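Local coordinates for ADP-ribosylating toxin CARDS (Mycoplasma pneumoniae, PDB 4TLV), which transfers ADP-ribosyl groups from NAD(+) to target proteins as a virulence toxin and causes vacuolation of mammalian cells, at residues A[492-497]-A[507-512]. Sequence-based numbering, arbitrary orientation.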
loop_
_atom_site.group_PDB
_atom_site.type_symbol
_atom_site.label_atom_id
_atom_site.label_comp_id
_atom_site.label_asym_id
_atom_site.label_seq_id
_atom_site.Cartn_x
_atom_site.Cartn_y
_atom_site.Cartn_z
ATOM N N PHE A 492 -21.776 0.316 -5.565
ATOM C CA PHE A 492 -22.128 0.443 -6.981
ATOM C C PHE A 492 -20.896 0.605 -7.858
ATOM O O PHE A 492 -19.995 1.374 -7.513
ATOM C CB PHE A 492 -23.048 1.653 -7.186
ATOM C CG PHE A 492 -24.330 1.568 -6.405
ATOM C CD1 PHE A 492 -24.358 1.906 -5.059
ATOM C CD2 PHE A 492 -25.496 1.135 -7.009
ATOM C CE1 PHE A 492 -25.534 1.834 -4.339
ATOM C CE2 PHE A 492 -26.675 1.045 -6.287
ATOM C CZ PHE A 492 -26.690 1.388 -4.952
ATOM N N PHE A 493 -20.894 -0.078 -9.002
ATOM C CA PHE A 493 -19.735 -0.151 -9.902
ATOM C C PHE A 493 -19.948 0.601 -11.220
ATOM O O PHE A 493 -21.040 0.564 -11.809
ATOM C CB PHE A 493 -19.423 -1.612 -10.204
ATOM C CG PHE A 493 -18.993 -2.399 -8.990
ATOM C CD1 PHE A 493 -19.932 -2.890 -8.090
ATOM C CD2 PHE A 493 -17.649 -2.615 -8.738
ATOM C CE1 PHE A 493 -19.527 -3.610 -6.962
ATOM C CE2 PHE A 493 -17.233 -3.322 -7.615
ATOM C CZ PHE A 493 -18.175 -3.827 -6.727
ATOM N N LEU A 494 -18.895 1.258 -11.683
ATOM C CA LEU A 494 -18.956 2.093 -12.880
ATOM C C LEU A 494 -19.013 1.195 -14.097
ATOM O O LEU A 494 -18.145 0.337 -14.290
ATOM C CB LEU A 494 -17.730 3.021 -12.941
ATOM C CG LEU A 494 -17.669 3.992 -14.133
ATOM C CD1 LEU A 494 -18.871 4.933 -14.097
ATOM C CD2 LEU A 494 -16.381 4.775 -14.123
ATOM N N HIS A 495 -20.054 1.363 -14.910
ATOM C CA HIS A 495 -20.301 0.464 -16.030
ATOM C C HIS A 495 -20.381 1.198 -17.377
ATOM O O HIS A 495 -21.139 2.162 -17.528
ATOM C CB HIS A 495 -21.599 -0.329 -15.794
ATOM C CG HIS A 495 -21.910 -1.320 -16.872
ATOM N ND1 HIS A 495 -23.060 -1.260 -17.626
ATOM C CD2 HIS A 495 -21.220 -2.394 -17.326
ATOM C CE1 HIS A 495 -23.072 -2.255 -18.496
ATOM N NE2 HIS A 495 -21.966 -2.960 -18.335
ATOM N N ASN A 496 -19.618 0.720 -18.356
ATOM C CA ASN A 496 -19.648 1.296 -19.697
ATOM C C ASN A 496 -20.805 0.682 -20.477
ATOM O O ASN A 496 -21.048 -0.501 -20.349
ATOM C CB ASN A 496 -18.338 1.001 -20.425
ATOM C CG ASN A 496 -18.424 1.278 -21.923
ATOM O OD1 ASN A 496 -18.445 2.542 -22.277
ATOM N ND2 ASN A 496 -18.472 0.357 -22.746
ATOM N N LYS A 497 -21.517 1.478 -21.271
ATOM C CA LYS A 497 -22.614 0.937 -22.099
ATOM C C LYS A 497 -22.291 1.042 -23.590
ATOM O O LYS A 497 -22.849 0.313 -24.416
ATOM C CB LYS A 497 -23.921 1.676 -21.815
ATOM C CG LYS A 497 -24.421 1.517 -20.391
ATOM C CD LYS A 497 -25.530 2.516 -20.073
ATOM C CE LYS A 497 -26.773 2.252 -20.900
ATOM N NZ LYS A 497 -27.973 2.922 -20.300
ATOM N N ASP A 507 -22.258 7.183 -25.125
ATOM C CA ASP A 507 -23.422 6.738 -24.353
ATOM C C ASP A 507 -23.145 7.019 -22.880
ATOM O O ASP A 507 -21.984 7.077 -22.454
ATOM C CB ASP A 507 -23.723 5.254 -24.607
ATOM C CG ASP A 507 -25.167 4.855 -24.255
ATOM O OD1 ASP A 507 -25.940 5.677 -23.722
ATOM O OD2 ASP A 507 -25.523 3.684 -24.505
ATOM N N TRP A 508 -24.203 7.252 -22.114
ATOM C CA TRP A 508 -24.079 7.466 -20.679
ATOM C C TRP A 508 -23.382 6.274 -20.027
ATOM O O TRP A 508 -23.459 5.150 -20.527
ATOM C CB TRP A 508 -25.462 7.624 -20.053
ATOM C CG TRP A 508 -26.277 8.737 -20.648
ATOM C CD1 TRP A 508 -27.438 8.613 -21.369
ATOM C CD2 TRP A 508 -26.005 10.141 -20.563
ATOM N NE1 TRP A 508 -27.899 9.857 -21.737
ATOM C CE2 TRP A 508 -27.040 10.810 -21.253
ATOM C CE3 TRP A 508 -24.989 10.900 -19.970
ATOM C CZ2 TRP A 508 -27.082 12.198 -21.370
ATOM C CZ3 TRP A 508 -25.034 12.274 -20.087
ATOM C CH2 TRP A 508 -26.073 12.911 -20.782
ATOM N N VAL A 509 -22.693 6.524 -18.922
ATOM C CA VAL A 509 -22.240 5.437 -18.061
ATOM C C VAL A 509 -23.273 5.280 -16.944
ATOM O O VAL A 509 -24.156 6.122 -16.789
ATOM C CB VAL A 509 -20.841 5.722 -17.471
ATOM C CG1 VAL A 509 -19.791 5.679 -18.560
ATOM C CG2 VAL A 509 -20.820 7.067 -16.783
ATOM N N GLU A 510 -23.181 4.209 -16.167
ATOM C CA GLU A 510 -24.127 4.018 -15.076
ATOM C C GLU A 510 -23.428 3.334 -13.916
ATOM O O GLU A 510 -22.351 2.764 -14.090
ATOM C CB GLU A 510 -25.294 3.152 -15.542
ATOM C CG GLU A 510 -24.845 1.790 -16.066
ATOM C CD GLU A 510 -25.937 1.030 -16.813
ATOM O OE1 GLU A 510 -27.129 1.349 -16.622
ATOM O OE2 GLU A 510 -25.593 0.106 -17.588
ATOM N N TRP A 511 -24.053 3.384 -12.745
ATOM C CA TRP A 511 -23.497 2.769 -11.541
ATOM C C TRP A 511 -24.399 1.640 -11.079
ATOM O O TRP A 511 -25.554 1.882 -10.732
ATOM C CB TRP A 511 -23.411 3.809 -10.437
ATOM C CG TRP A 511 -22.451 4.932 -10.690
ATOM C CD1 TRP A 511 -22.719 6.145 -11.273
ATOM C CD2 TRP A 511 -21.071 4.962 -10.319
ATOM N NE1 TRP A 511 -21.579 6.915 -11.306
ATOM C CE2 TRP A 511 -20.557 6.212 -10.724
ATOM C CE3 TRP A 511 -20.220 4.045 -9.695
ATOM C CZ2 TRP A 511 -19.230 6.574 -10.501
ATOM C CZ3 TRP A 511 -18.892 4.407 -9.486
ATOM C CH2 TRP A 511 -18.417 5.656 -9.885
ATOM N N LEU A 512 -23.881 0.414 -11.065
ATOM C CA LEU A 512 -24.708 -0.771 -10.827
ATOM C C LEU A 512 -24.154 -1.644 -9.717
ATOM O O LEU A 512 -22.946 -1.838 -9.629
ATOM C CB LEU A 512 -24.752 -1.635 -12.085
ATOM C CG LEU A 512 -25.217 -0.967 -13.379
ATOM C CD1 LEU A 512 -24.958 -1.884 -14.554
ATOM C CD2 LEU A 512 -26.695 -0.590 -13.289
HETATM O O HOH W 1 -21.204 4.158 -21.723
HETATM O O HOH W 2 -28.157 5.202 -22.126
HETATM O O HOH W 3 -24.797 1.699 -25.777
#
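One face of the Trp511 indole is covered by Leu494: CD1 stands 4.1 Å from the centroid of the six-membered ring in a CH-pi contact, and CB meets CZ3, while Phe492 O lies at the indole edge. On the opposite face of the hairpin, the imidazole of His495 has the Glu510 carboxylate at its edge, the two planes only 25° apart. His495 ND1 donates to the anti lone pair of Glu510 OE2 (2.9 Å), almost in the ring plane. Glu510 CG sits between its backbone N and carbonyl carbon (chi1 58°), from where the extended chain runs beside His495. Leu512 CD1 approaches the imidazole obliquely, and Leu512 O lies in plane at the Phe493 ring edge. Val509 CG2 packs on Leu494 CD1; Ile482 of the neighbouring strand 481-485 touches Leu494 and Trp511, and Leu555 of strand 554-558 touches Leu494 and Val509. Backbone bonds pair Phe493 with Leu512 and His495 with Glu510 in antiparallel register within the C-terminal beta-trefoil domain, D3. Beyond them Lys497 NZ stays 4.1 Å from Glu510 OE1, too far for a salt bridge; waters link Lys497 NZ and O to the Asp507 carboxylate. As the donor, His495 ND1 must carry a proton, and the neighbouring carboxylate would probably stabilise a positively charged imidazole.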